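Local coordinates for uncharacterized NTF2-like protein (Mesorhizobium loti, PDB 3FH1) that is of unknown function but adopts the NTF2-like, SnoaL-type cone fold, whose pocket probably receives a small molecule, at residues D14-T19 with T86-D91; A37-I42 with A65-W70; C46-T51 with A58-R63; R80-E85 with R96-M101. One frame throughout, in Å; residues are numbered along the deposited sequence. Where two conformers were deposited one is given.

Overall arrangement
Contacts 3 and 4 lie within one curved sheet of the NTF2-like cone, contact 1 seats a helix end on it, and contact 2 packs two helical segments together. Contact 1 sets the start of helix 16-31 on the turn after strand 80-89; contact 4, its centre about 21 Å away, pairs the other end of that strand with strand 92-100. Contact 3 is the hairpin at the far edge, its centre about 11 Å from that of contact 2, and R63 NE reaches I42 O at 2.9 Å between them. An unidentified ligand lies about 3 Å from the side chains of W70 and N50 and about 4 Å from W97, which probably places contacts 2, 3 and 4 around one pocket.

Contact 1 of 4, residues D14-T19 with T86-D91; sequences DRSEQT and TFVAGD
V88 meets the first turn of helix 16-31 through CG1, which lies 3.3 Å from S16 O and 3.7 Å from T19 CB. That methyl stands anti to the backbone N (chi1 172°), on the side where the helix passes. Just past the end of the strand, both polar backbone atoms of G90 are taken by helix side chains. G90 N donates to S16 OG at 2.9 Å, while T19 OG1 gives its proton to G90 O over 2.6 Å, in the carbonyl plane and on a lone pair. S16 OG is also bonded to H11 O, so at the N-terminal end of helix 16-31 the hydroxyl links strand 9-11 to the turn after strand 80-89 of the NTF2-like sheet. D91 then faces R15, the N-cap residue. The guanidinium grips the carboxylate side-on, R15 NE to D91 OD1 at 3.0 Å and R15 NH2 to D91 OD2 at 2.9 Å, the planes 21° apart. A water lies within hydrogen-bonding distance of T19 OG1 and D91 OD1.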
loop_
_atom_site.group_PDB
_atom_site.type_symbol
_atom_site.label_atom_id
_atom_site.label_comp_id
_atom_site.label_asym_id
_atom_site.label_seq_id
_atom_site.Cartn_x
_atom_site.Cartn_y
_atom_site.Cartn_z
ATOM N N ASP A 14 -9.217 -6.421 -17.645
ATOM C CA ASP A 14 -9.403 -7.790 -18.090
ATOM C C ASP A 14 -9.782 -8.802 -16.971
ATOM O O ASP A 14 -10.876 -9.417 -16.981
ATOM C CB ASP A 14 -8.148 -8.243 -18.873
ATOM N N ARG A 15 -8.863 -8.993 -16.049
ATOM C CA ARG A 15 -9.074 -9.966 -14.980
ATOM C C ARG A 15 -9.478 -9.335 -13.673
ATOM O O ARG A 15 -9.391 -9.972 -12.611
ATOM C CB ARG A 15 -7.815 -10.837 -14.820
ATOM C CG ARG A 15 -7.681 -11.769 -16.027
ATOM C CD ARG A 15 -6.486 -12.707 -15.958
ATOM N NE ARG A 15 -5.241 -11.947 -16.026
ATOM C CZ ARG A 15 -4.642 -11.576 -17.152
ATOM N NH1 ARG A 15 -5.131 -11.907 -18.341
ATOM N NH2 ARG A 15 -3.505 -10.890 -17.091
ATOM N N SER A 16 -9.926 -8.072 -13.682
ATOM C CA SER A 16 -10.297 -7.471 -12.420
ATOM C C SER A 16 -11.347 -8.288 -11.638
ATOM O O SER A 16 -11.220 -8.440 -10.405
ATOM C CB SER A 16 -10.818 -6.047 -12.628
ATOM O OG SER A 16 -9.805 -5.176 -13.127
ATOM N N GLU A 17 -12.345 -8.833 -12.306
ATOM C CA GLU A 17 -13.373 -9.566 -11.608
ATOM C C GLU A 17 -12.784 -10.843 -10.970
ATOM O O GLU A 17 -13.115 -11.176 -9.850
ATOM C CB GLU A 17 -14.565 -9.914 -12.522
ATOM C CG GLU A 17 -15.475 -8.707 -12.891
ATOM C CD GLU A 17 -16.791 -9.146 -13.572
ATOM O OE1 GLU A 17 -17.224 -10.339 -13.427
ATOM O OE2 GLU A 17 -17.446 -8.273 -14.230
ATOM N N GLN A 18 -11.867 -11.491 -11.665
ATOM C CA GLN A 18 -11.182 -12.661 -11.092
ATOM C C GLN A 18 -10.409 -12.291 -9.846
ATOM O O GLN A 18 -10.483 -12.931 -8.792
ATOM C CB GLN A 18 -10.275 -13.294 -12.144
ATOM C CG GLN A 18 -9.279 -14.290 -11.533
ATOM C CD GLN A 18 -8.571 -15.095 -12.600
ATOM O OE1 GLN A 18 -7.392 -14.788 -12.889
ATOM N NE2 GLN A 18 -9.258 -16.016 -13.228
ATOM N N THR A 19 -9.614 -11.218 -9.932
ATOM C CA THR A 19 -8.865 -10.776 -8.771
ATOM C C THR A 19 -9.782 -10.429 -7.603
ATOM O O THR A 19 -9.474 -10.752 -6.452
ATOM C CB THR A 19 -7.946 -9.615 -9.178
ATOM O OG1 THR A 19 -7.150 -10.046 -10.287
ATOM C CG2 THR A 19 -7.038 -9.092 -8.019
ATOM N N THR A 86 -11.003 -2.676 -0.199
ATOM C CA THR A 86 -10.304 -3.523 -1.174
ATOM C C THR A 86 -10.488 -2.870 -2.525
ATOM O O THR A 86 -11.645 -2.647 -2.951
ATOM C CB THR A 86 -10.874 -4.952 -1.243
ATOM O OG1 THR A 86 -10.781 -5.573 0.043
ATOM C CG2 THR A 86 -10.154 -5.774 -2.274
ATOM N N PHE A 87 -9.381 -2.538 -3.164
ATOM C CA PHE A 87 -9.337 -1.915 -4.503
ATOM C C PHE A 87 -8.611 -2.866 -5.457
ATOM O O PHE A 87 -7.501 -3.320 -5.155
ATOM C CB PHE A 87 -8.629 -0.558 -4.495
ATOM C CG PHE A 87 -8.412 -0.013 -5.885
ATOM C CD1 PHE A 87 -9.474 0.510 -6.565
ATOM C CD2 PHE A 87 -7.156 -0.079 -6.493
ATOM C CE1 PHE A 87 -9.333 0.975 -7.876
ATOM C CE2 PHE A 87 -6.973 0.393 -7.783
ATOM C CZ PHE A 87 -8.058 0.918 -8.480
ATOM N N VAL A 88 -9.263 -3.196 -6.556
ATOM C CA VAL A 88 -8.741 -4.157 -7.548
ATOM C C VAL A 88 -8.544 -3.537 -8.889
ATOM O O VAL A 88 -9.421 -2.796 -9.346
ATOM C CB VAL A 88 -9.765 -5.333 -7.666
ATOM C CG1 VAL A 88 -9.406 -6.257 -8.783
ATOM C CG2 VAL A 88 -9.862 -6.056 -6.306
ATOM N N ALA A 89 -7.455 -3.885 -9.560
ATOM C CA ALA A 89 -7.225 -3.474 -10.930
ATOM C C ALA A 89 -6.367 -4.529 -11.609
ATOM O O ALA A 89 -5.219 -4.748 -11.237
ATOM C CB ALA A 89 -6.569 -2.065 -10.999
ATOM N N GLY A 90 -6.954 -5.229 -12.570
ATOM C CA GLY A 90 -6.220 -6.215 -13.316
ATOM C C GLY A 90 -5.860 -7.347 -12.398
ATOM O O GLY A 90 -6.733 -7.887 -11.720
ATOM N N ASP A 91 -4.574 -7.701 -12.360
ATOM C CA ASP A 91 -4.071 -8.818 -11.532
ATOM C C ASP A 91 -3.547 -8.289 -10.170
ATOM O O ASP A 91 -2.910 -9.019 -9.381
ATOM C CB ASP A 91 -2.920 -9.499 -12.273
ATOM C CG ASP A 91 -3.354 -10.290 -13.434
ATOM O OD1 ASP A 91 -4.435 -10.938 -13.364
ATOM O OD2 ASP A 91 -2.569 -10.287 -14.417
HETATM O O HOH W 1 -6.393 -12.155 -11.837
HETATM O O HOH W 2 -4.193 -14.255 -12.899
#

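Contact 2 of 4, residues A37-I42 with A65-W70; sequences ALPELI and ACVQLW. With EDO (1,2-ethanediol), chain D.
I42 pushes the tip of its side chain against the rim of the W70 indole instead of its face: CD1 lies in the ring plane, 3.6 Å from CE3 and equally near CZ3. Extension at chi2 (173°) carries CD1 out to that edge, where it also meets V67 CG2 at 3.7 Å. An alanine in place of I42 would probably leave a gap beside the rim of W70 and set the indole freer to shift. L38 crosses W70 at about a right angle, its CD1 3.6 Å from W70 CB. V67 CG2 reaches across to P39 as well, 3.9 Å from its CA, and I42 CG2 touches C66 CB at 4.1 Å. No hydrogen bond spans this apolar seam; a 1,2-ethanediol donates to P39 O. F26 and F30 of helix 16-31 make edge-to-face contacts with W70. The seam joins residues 37-42 to helix 63-75 on the helical side of the NTF2-like cone, and the unidentified ligand bonded to W70 NE1 is consistent with a place at the pocket.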
loop_
_atom_site.group_PDB
_atom_site.type_symbol
_atom_site.label_atom_id
_atom_site.label_comp_id
_atom_site.label_asym_id
_atom_site.label_seq_id
_atom_site.Cartn_x
_atom_site.Cartn_y
_atom_site.Cartn_z
ATOM N N ALA A 37 -9.369 -22.429 2.913
ATOM C CA ALA A 37 -9.144 -21.961 1.516
ATOM C C ALA A 37 -7.734 -21.564 1.156
ATOM O O ALA A 37 -7.439 -21.327 -0.044
ATOM C CB ALA A 37 -10.101 -20.744 1.172
ATOM N N LEU A 38 -6.852 -21.383 2.130
ATOM C CA LEU A 38 -5.593 -20.775 1.783
ATOM C C LEU A 38 -4.802 -21.507 0.714
ATOM O O LEU A 38 -4.365 -20.872 -0.248
ATOM C CB LEU A 38 -4.694 -20.437 2.978
ATOM C CG LEU A 38 -5.095 -19.298 3.890
ATOM C CD1 LEU A 38 -4.259 -19.399 5.184
ATOM C CD2 LEU A 38 -4.958 -17.926 3.154
ATOM N N PRO A 39 -4.607 -22.830 0.864
ATOM C CA PRO A 39 -3.740 -23.450 -0.137
ATOM C C PRO A 39 -4.158 -23.312 -1.584
ATOM O O PRO A 39 -3.299 -23.083 -2.444
ATOM C CB PRO A 39 -3.746 -24.909 0.270
ATOM C CG PRO A 39 -4.058 -24.907 1.710
ATOM C CD PRO A 39 -5.000 -23.778 1.925
ATOM N N GLU A 40 -5.460 -23.395 -1.865
ATOM C CA GLU A 40 -5.894 -23.319 -3.258
ATOM C C GLU A 40 -5.743 -21.924 -3.854
ATOM O O GLU A 40 -5.705 -21.753 -5.082
ATOM C CB GLU A 40 -7.330 -23.811 -3.351
ATOM C CG GLU A 40 -8.340 -22.855 -2.778
ATOM C CD GLU A 40 -9.683 -23.549 -2.418
ATOM O OE1 GLU A 40 -9.674 -24.553 -1.685
ATOM O OE2 GLU A 40 -10.718 -23.029 -2.856
ATOM N N LEU A 41 -5.617 -20.912 -3.000
ATOM C CA LEU A 41 -5.506 -19.523 -3.453
ATOM C C LEU A 41 -4.058 -19.071 -3.679
ATOM O O LEU A 41 -3.853 -17.973 -4.187
ATOM C CB LEU A 41 -6.116 -18.563 -2.423
ATOM C CG LEU A 41 -7.592 -18.713 -2.114
ATOM C CD1 LEU A 41 -7.946 -17.731 -1.010
ATOM C CD2 LEU A 41 -8.398 -18.450 -3.372
ATOM N N ILE A 42 -3.058 -19.880 -3.255
ATOM C CA ILE A 42 -1.662 -19.469 -3.154
ATOM C C ILE A 42 -0.820 -20.236 -4.149
ATOM O O ILE A 42 -0.900 -21.461 -4.214
ATOM C CB ILE A 42 -1.162 -19.716 -1.703
ATOM C CG1 ILE A 42 -2.013 -18.834 -0.786
ATOM C CG2 ILE A 42 0.365 -19.421 -1.512
ATOM C CD1 ILE A 42 -1.821 -19.039 0.703
ATOM N N ALA A 65 5.119 -22.049 3.545
ATOM C CA ALA A 65 5.445 -20.937 4.465
ATOM C C ALA A 65 4.310 -19.905 4.491
ATOM O O ALA A 65 3.999 -19.350 5.545
ATOM C CB ALA A 65 6.751 -20.269 4.052
ATOM N N CYS A 66 3.765 -19.611 3.314
ATOM C CA CYS A 66 2.717 -18.585 3.212
ATOM C C CYS A 66 1.441 -19.085 3.878
ATOM O O CYS A 66 0.841 -18.363 4.654
ATOM C CB CYS A 66 2.472 -18.186 1.780
ATOM S SG CYS A 66 3.905 -17.354 1.059
ATOM N N VAL A 67 1.037 -20.323 3.597
ATOM C CA VAL A 67 -0.115 -20.948 4.310
ATOM C C VAL A 67 0.109 -20.969 5.816
ATOM O O VAL A 67 -0.788 -20.585 6.592
ATOM C CB VAL A 67 -0.456 -22.388 3.803
ATOM C CG1 VAL A 67 -1.496 -23.048 4.759
ATOM C CG2 VAL A 67 -0.961 -22.302 2.295
ATOM N N GLN A 68 1.305 -21.347 6.258
ATOM C CA GLN A 68 1.534 -21.460 7.697
ATOM C C GLN A 68 1.366 -20.087 8.363
ATOM O O GLN A 68 0.753 -20.003 9.438
ATOM C CB GLN A 68 2.913 -22.007 7.990
ATOM C CG GLN A 68 3.180 -22.296 9.454
ATOM C CD GLN A 68 4.493 -23.091 9.622
ATOM O OE1 GLN A 68 4.747 -24.085 8.905
ATOM N NE2 GLN A 68 5.334 -22.639 10.545
ATOM N N LEU A 69 1.929 -19.042 7.762
ATOM C CA LEU A 69 1.902 -17.721 8.359
ATOM C C LEU A 69 0.481 -17.187 8.403
ATOM O O LEU A 69 -0.012 -16.785 9.443
ATOM C CB LEU A 69 2.800 -16.739 7.637
ATOM C CG LEU A 69 2.793 -15.254 8.140
ATOM C CD1 LEU A 69 3.384 -15.158 9.481
ATOM C CD2 LEU A 69 3.496 -14.325 7.178
ATOM N N TRP A 70 -0.188 -17.196 7.267
ATOM C CA TRP A 70 -1.546 -16.694 7.237
ATOM C C TRP A 70 -2.522 -17.505 8.113
ATOM O O TRP A 70 -3.442 -16.943 8.709
ATOM C CB TRP A 70 -2.021 -16.610 5.816
ATOM C CG TRP A 70 -1.555 -15.372 5.122
ATOM C CD1 TRP A 70 -1.452 -14.112 5.655
ATOM C CD2 TRP A 70 -1.211 -15.242 3.736
ATOM N NE1 TRP A 70 -1.074 -13.210 4.669
ATOM C CE2 TRP A 70 -0.976 -13.883 3.488
ATOM C CE3 TRP A 70 -1.141 -16.147 2.662
ATOM C CZ2 TRP A 70 -0.604 -13.427 2.239
ATOM C CZ3 TRP A 70 -0.768 -15.695 1.449
ATOM C CH2 TRP A 70 -0.497 -14.331 1.235
HETATM C C1 EDO D . -2.697 -25.495 -4.753
HETATM O O1 EDO D . -3.083 -24.142 -5.136
HETATM C C2 EDO D . -3.567 -26.522 -5.447
HETATM O O2 EDO D . -4.965 -26.169 -5.318
#

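Contact 3 of 4, residues C46-T51 with A58-R63; sequences CVIENT and ARHAGR
One face of the R59 guanidinium is covered by V47, whose CG2 stands 3.5 Å from R59 NH2; at the edge a water accepts from R59 NE at 2.9 Å and donates to E49 OE2. The H60 imidazole has N50 CB and I48 O near its edge. R59 reaches V47 with an extended chain whose CG lies anti to the backbone N (chi1 -172°). An alanine at V47 would probably leave the guanidinium without its apolar floor and freer to swing. Strands 46-49 and 59-61 form an antiparallel beta hairpin at the margin of the NTF2-like sheet. I48 and H60 are its hydrogen-bonded pair: I48 N donates to H60 O, and H60 N to I48 O, both at 2.9 Å, and their side chains share the face toward helix 63-75. V47 with A61 and E49 with R59 carry the opposite face, where E49 OE1 pairs with R108 of the second subunit. N50 N bonds A58 O at 3.0 Å, and G62 N reaches C46 O at 2.8 Å.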
loop_
_atom_site.group_PDB
_atom_site.type_symbol
_atom_site.label_atom_id
_atom_site.label_comp_id
_atom_site.label_asym_id
_atom_site.label_seq_id
_atom_site.Cartn_x
_atom_site.Cartn_y
_atom_site.Cartn_z
ATOM N N CYS A 46 4.620 -18.494 -4.196
ATOM C CA CYS A 46 4.138 -17.251 -3.522
ATOM C C CYS A 46 5.169 -16.683 -2.524
ATOM O O CYS A 46 5.789 -17.456 -1.817
ATOM C CB CYS A 46 2.863 -17.514 -2.789
ATOM S SG CYS A 46 2.014 -16.017 -2.205
ATOM N N VAL A 47 5.324 -15.359 -2.490
ATOM C CA VAL A 47 6.176 -14.693 -1.529
ATOM C C VAL A 47 5.332 -13.682 -0.733
ATOM O O VAL A 47 4.599 -12.894 -1.328
ATOM C CB VAL A 47 7.313 -13.950 -2.225
ATOM C CG1 VAL A 47 8.153 -13.074 -1.261
ATOM C CG2 VAL A 47 8.231 -14.971 -2.912
ATOM N N ILE A 48 5.498 -13.682 0.581
ATOM C CA ILE A 48 4.962 -12.638 1.441
ATOM C C ILE A 48 6.173 -11.790 1.916
ATOM O O ILE A 48 7.193 -12.324 2.378
ATOM C CB ILE A 48 4.258 -13.235 2.659
ATOM C CG1 ILE A 48 3.003 -13.966 2.222
ATOM C CG2 ILE A 48 3.908 -12.126 3.704
ATOM C CD1 ILE A 48 2.396 -14.821 3.381
ATOM N N GLU A 49 6.028 -10.462 1.834
ATOM C CA GLU A 49 6.972 -9.529 2.455
ATOM C C GLU A 49 6.169 -9.000 3.617
ATOM O O GLU A 49 5.263 -8.194 3.456
ATOM C CB GLU A 49 7.429 -8.467 1.490
ATOM C CG GLU A 49 8.240 -9.055 0.339
ATOM C CD GLU A 49 8.868 -8.036 -0.569
ATOM O OE1 GLU A 49 8.628 -6.818 -0.415
ATOM O OE2 GLU A 49 9.607 -8.493 -1.494
ATOM N N ASN A 50 6.427 -9.516 4.815
ATOM C CA ASN A 50 5.572 -9.180 5.957
ATOM C C ASN A 50 5.854 -7.760 6.472
ATOM O O ASN A 50 6.858 -7.122 6.160
ATOM C CB ASN A 50 5.706 -10.220 7.089
ATOM C CG ASN A 50 4.459 -10.295 8.053
ATOM O OD1 ASN A 50 3.379 -9.727 7.828
ATOM N ND2 ASN A 50 4.648 -11.045 9.145
ATOM N N THR A 51 4.959 -7.331 7.342
ATOM C CA THR A 51 4.887 -5.950 7.849
ATOM C C THR A 51 6.033 -5.561 8.732
ATOM O O THR A 51 6.321 -4.373 8.881
ATOM C CB THR A 51 3.617 -5.743 8.662
ATOM O OG1 THR A 51 3.583 -6.723 9.732
ATOM C CG2 THR A 51 2.328 -5.852 7.840
ATOM N N ALA A 58 10.224 -9.196 7.137
ATOM C CA ALA A 58 10.642 -10.559 6.904
ATOM C C ALA A 58 10.122 -10.944 5.531
ATOM O O ALA A 58 9.373 -10.167 4.909
ATOM C CB ALA A 58 10.076 -11.476 7.982
ATOM N N ARG A 59 10.575 -12.093 5.043
ATOM C CA ARG A 59 10.129 -12.654 3.793
ATOM C C ARG A 59 9.750 -14.094 4.046
ATOM O O ARG A 59 10.424 -14.779 4.803
ATOM C CB ARG A 59 11.257 -12.533 2.761
ATOM C CG ARG A 59 10.913 -12.880 1.374
ATOM C CD ARG A 59 12.125 -12.667 0.477
ATOM N NE ARG A 59 11.852 -12.898 -0.950
ATOM C CZ ARG A 59 11.944 -14.070 -1.550
ATOM N NH1 ARG A 59 12.368 -15.148 -0.885
ATOM N NH2 ARG A 59 11.662 -14.153 -2.843
ATOM N N HIS A 60 8.663 -14.541 3.424
ATOM C CA HIS A 60 8.192 -15.941 3.535
ATOM C C HIS A 60 8.038 -16.373 2.109
ATOM O O HIS A 60 7.403 -15.679 1.309
ATOM C CB HIS A 60 6.882 -16.056 4.322
ATOM C CG HIS A 60 6.973 -15.468 5.681
ATOM N ND1 HIS A 60 7.194 -16.228 6.805
ATOM C CD2 HIS A 60 6.959 -14.183 6.082
ATOM C CE1 HIS A 60 7.304 -15.425 7.846
ATOM N NE2 HIS A 60 7.179 -14.185 7.432
ATOM N N ALA A 61 8.567 -17.529 1.768
ATOM C CA ALA A 61 8.554 -17.979 0.374
ATOM C C ALA A 61 8.052 -19.397 0.237
ATOM O O ALA A 61 8.478 -20.297 0.966
ATOM C CB ALA A 61 9.957 -17.886 -0.212
ATOM N N GLY A 62 7.235 -19.610 -0.780
ATOM C CA GLY A 62 6.664 -20.905 -1.053
ATOM C C GLY A 62 5.305 -21.067 -0.422
ATOM O O GLY A 62 5.022 -20.514 0.638
ATOM N N ARG A 63 4.470 -21.863 -1.051
ATOM C CA ARG A 63 3.112 -22.052 -0.576
ATOM C C ARG A 63 3.055 -22.482 0.899
ATOM O O ARG A 63 2.248 -21.971 1.661
ATOM C CB ARG A 63 2.360 -23.071 -1.428
ATOM C CG ARG A 63 0.938 -23.325 -0.921
ATOM C CD ARG A 63 0.212 -24.392 -1.728
ATOM N NE ARG A 63 -0.025 -23.986 -3.084
ATOM C CZ ARG A 63 0.485 -24.548 -4.178
ATOM N NH1 ARG A 63 1.231 -25.647 -4.170
ATOM N NH2 ARG A 63 0.175 -24.017 -5.339
HETATM O O HOH W 3 10.665 -10.655 -2.266
#

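Contact 4 of 4, residues R80-E85 with R96-M101; sequences RFDLEE and RWRYWM
Strands 80-85 and 96-100 pair antiparallel at 157°, and a classic beta bulge at E84 and E85 shifts the register by one, E84 N (2.8 Å) and E85 N (3.3 Å) both reaching R96 O from the same face of its plane. The two strands are arms of a long hairpin in the NTF2-like sheet. Opposite the bulge R96 serves both acids: NH1 binds E84 OE1 at 2.9 Å, and NH2 makes a weak bond to E85 OE1. E84 also pairs with R108, and E85 with R92 of the second subunit. On the face toward the helices F81 presents its edge to the W97 indole in a T-shaped contact with planes at 90°, and its ring face is covered off-centre by Y99 CD1, 3.4 Å from F81 CZ. N111 holds W97 NE1. On the other face, in one of its two conformers, the R80 guanidinium lies flat on W100, CZ 3.5 Å from the centroid of the five-membered ring, a cation-pi stack. At the edge of the indole, W100 NE1 donates to D82 OD2 at 2.8 Å, meeting that oxygen from above the carboxylate plane.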
loop_
_atom_site.group_PDB
_atom_site.type_symbol
_atom_site.label_atom_id
_atom_site.label_comp_id
_atom_site.label_asym_id
_atom_site.label_seq_id
_atom_site.Cartn_x
_atom_site.Cartn_y
_atom_site.Cartn_z
ATOM N N ARG A 80 -8.412 -9.884 15.317
ATOM C CA ARG A 80 -9.319 -9.780 14.180
ATOM C C ARG A 80 -8.861 -8.660 13.248
ATOM O O ARG A 80 -7.942 -7.901 13.561
ATOM C CB ARG A 80 -10.755 -9.495 14.646
ATOM C CG ARG A 80 -11.054 -8.023 14.995
ATOM C CD ARG A 80 -12.463 -7.831 15.551
ATOM N NE ARG A 80 -12.740 -6.429 15.871
ATOM C CZ ARG A 80 -12.489 -5.842 17.049
ATOM N NH1 ARG A 80 -11.946 -6.521 18.057
ATOM N NH2 ARG A 80 -12.780 -4.555 17.217
ATOM N N PHE A 81 -9.505 -8.588 12.097
ATOM C CA PHE A 81 -9.286 -7.500 11.150
ATOM C C PHE A 81 -10.599 -6.842 10.776
ATOM O O PHE A 81 -11.600 -7.533 10.569
ATOM C CB PHE A 81 -8.668 -7.990 9.826
ATOM C CG PHE A 81 -7.250 -8.482 9.930
ATOM C CD1 PHE A 81 -6.964 -9.787 10.296
ATOM C CD2 PHE A 81 -6.195 -7.665 9.597
ATOM C CE1 PHE A 81 -5.620 -10.232 10.374
ATOM C CE2 PHE A 81 -4.886 -8.115 9.672
ATOM C CZ PHE A 81 -4.623 -9.428 10.060
ATOM N N ASP A 82 -10.589 -5.507 10.677
ATOM C CA ASP A 82 -11.637 -4.778 10.001
ATOM C C ASP A 82 -11.089 -4.402 8.631
ATOM O O ASP A 82 -9.960 -3.941 8.495
ATOM C CB ASP A 82 -11.987 -3.490 10.711
ATOM C CG ASP A 82 -12.562 -3.693 12.085
ATOM O OD1 ASP A 82 -13.222 -4.720 12.301
ATOM O OD2 ASP A 82 -12.353 -2.815 12.936
ATOM N N LEU A 83 -11.887 -4.633 7.608
ATOM C CA LEU A 83 -11.545 -4.248 6.248
ATOM C C LEU A 83 -11.968 -2.806 6.025
ATOM O O LEU A 83 -13.147 -2.440 6.195
ATOM C CB LEU A 83 -12.267 -5.125 5.244
ATOM C CG LEU A 83 -11.819 -6.589 5.294
ATOM C CD1 LEU A 83 -12.728 -7.475 4.462
ATOM C CD2 LEU A 83 -10.361 -6.699 4.787
ATOM N N GLU A 84 -11.012 -1.993 5.598
ATOM C CA GLU A 84 -11.280 -0.607 5.260
ATOM C C GLU A 84 -11.669 -0.468 3.790
ATOM O O GLU A 84 -12.671 0.184 3.465
ATOM C CB GLU A 84 -10.103 0.308 5.594
ATOM C CG GLU A 84 -9.827 0.408 7.056
ATOM C CD GLU A 84 -8.634 1.336 7.363
ATOM O OE1 GLU A 84 -7.908 1.716 6.413
ATOM O OE2 GLU A 84 -8.439 1.665 8.543
ATOM N N GLU A 85 -10.887 -1.061 2.900
ATOM C CA GLU A 85 -11.159 -0.965 1.473
ATOM C C GLU A 85 -10.356 -1.988 0.730
ATOM O O GLU A 85 -9.151 -2.103 0.960
ATOM C CB GLU A 85 -10.779 0.405 0.905
ATOM C CG GLU A 85 -11.216 0.592 -0.562
ATOM C CD GLU A 85 -10.555 1.818 -1.179
ATOM O OE1 GLU A 85 -9.330 1.979 -1.045
ATOM O OE2 GLU A 85 -11.250 2.523 -1.858
ATOM N N ARG A 96 -6.777 -2.355 2.378
ATOM C CA ARG A 96 -6.541 -1.597 3.621
ATOM C C ARG A 96 -7.351 -2.209 4.732
ATOM O O ARG A 96 -8.517 -2.564 4.564
ATOM C CB ARG A 96 -6.861 -0.103 3.469
ATOM C CG ARG A 96 -5.801 0.689 2.707
ATOM C CD ARG A 96 -6.159 2.165 2.795
ATOM N NE ARG A 96 -7.366 2.613 2.097
ATOM C CZ ARG A 96 -8.442 3.151 2.684
ATOM N NH1 ARG A 96 -8.596 3.143 3.983
ATOM N NH2 ARG A 96 -9.419 3.677 1.949
ATOM N N TRP A 97 -6.729 -2.288 5.905
ATOM C CA TRP A 97 -7.278 -2.924 7.084
ATOM C C TRP A 97 -6.862 -2.292 8.387
ATOM O O TRP A 97 -5.936 -1.496 8.453
ATOM C CB TRP A 97 -6.914 -4.432 7.084
ATOM C CG TRP A 97 -5.481 -4.741 6.800
ATOM C CD1 TRP A 97 -5.002 -5.253 5.627
ATOM C CD2 TRP A 97 -4.348 -4.681 7.694
ATOM N NE1 TRP A 97 -3.656 -5.448 5.697
ATOM C CE2 TRP A 97 -3.226 -5.126 6.953
ATOM C CE3 TRP A 97 -4.161 -4.286 9.014
ATOM C CZ2 TRP A 97 -1.942 -5.170 7.504
ATOM C CZ3 TRP A 97 -2.892 -4.326 9.543
ATOM C CH2 TRP A 97 -1.822 -4.783 8.811
ATOM N N ARG A 98 -7.596 -2.642 9.444
ATOM C CA ARG A 98 -7.240 -2.355 10.820
ATOM C C ARG A 98 -7.158 -3.700 11.540
ATOM O O ARG A 98 -8.117 -4.492 11.514
ATOM C CB ARG A 98 -8.267 -1.461 11.495
ATOM C CG ARG A 98 -7.917 -1.246 12.956
ATOM C CD ARG A 98 -8.870 -0.326 13.662
ATOM N NE ARG A 98 -9.038 0.995 13.064
ATOM C CZ ARG A 98 -8.311 2.041 13.431
ATOM N NH1 ARG A 98 -7.370 1.915 14.359
ATOM N NH2 ARG A 98 -8.534 3.225 12.890
ATOM N N TYR A 99 -5.994 -3.965 12.116
ATOM C CA TYR A 99 -5.746 -5.209 12.871
ATOM C C TYR A 99 -5.905 -4.928 14.354
ATOM O O TYR A 99 -5.296 -3.987 14.889
ATOM C CB TYR A 99 -4.315 -5.685 12.570
ATOM C CG TYR A 99 -3.892 -6.912 13.341
ATOM C CD1 TYR A 99 -4.543 -8.093 13.175
ATOM C CD2 TYR A 99 -2.783 -6.882 14.202
ATOM C CE1 TYR A 99 -4.159 -9.235 13.849
ATOM C CE2 TYR A 99 -2.388 -8.030 14.916
ATOM C CZ TYR A 99 -3.075 -9.212 14.714
ATOM O OH TYR A 99 -2.718 -10.384 15.376
ATOM N N TRP A 100 -6.694 -5.782 15.018
ATOM C CA TRP A 100 -6.941 -5.696 16.446
ATOM C C TRP A 100 -6.190 -6.811 17.122
ATOM O O TRP A 100 -6.334 -7.976 16.771
ATOM C CB TRP A 100 -8.430 -5.813 16.762
ATOM C CG TRP A 100 -9.234 -4.707 16.232
ATOM C CD1 TRP A 100 -9.806 -4.609 14.988
ATOM C CD2 TRP A 100 -9.615 -3.534 16.938
ATOM N NE1 TRP A 100 -10.495 -3.436 14.888
ATOM C CE2 TRP A 100 -10.390 -2.753 16.067
ATOM C CE3 TRP A 100 -9.354 -3.056 18.221
ATOM C CZ2 TRP A 100 -10.932 -1.525 16.442
ATOM C CZ3 TRP A 100 -9.880 -1.835 18.581
ATOM C CH2 TRP A 100 -10.679 -1.095 17.697
HETATM N N MSE A 101 -5.383 -6.420 18.104
HETATM C CA MSE A 101 -4.504 -7.324 18.833
HETATM C C MSE A 101 -5.161 -7.803 20.118
HETATM O O MSE A 101 -6.103 -7.192 20.610
HETATM C CB MSE A 101 -3.204 -6.606 19.138
HETATM C CG MSE A 101 -2.300 -6.501 17.949
HETATM SE SE MSE A 101 -1.050 -5.022 18.160
HETATM C CE MSE A 101 -2.095 -3.755 17.434
#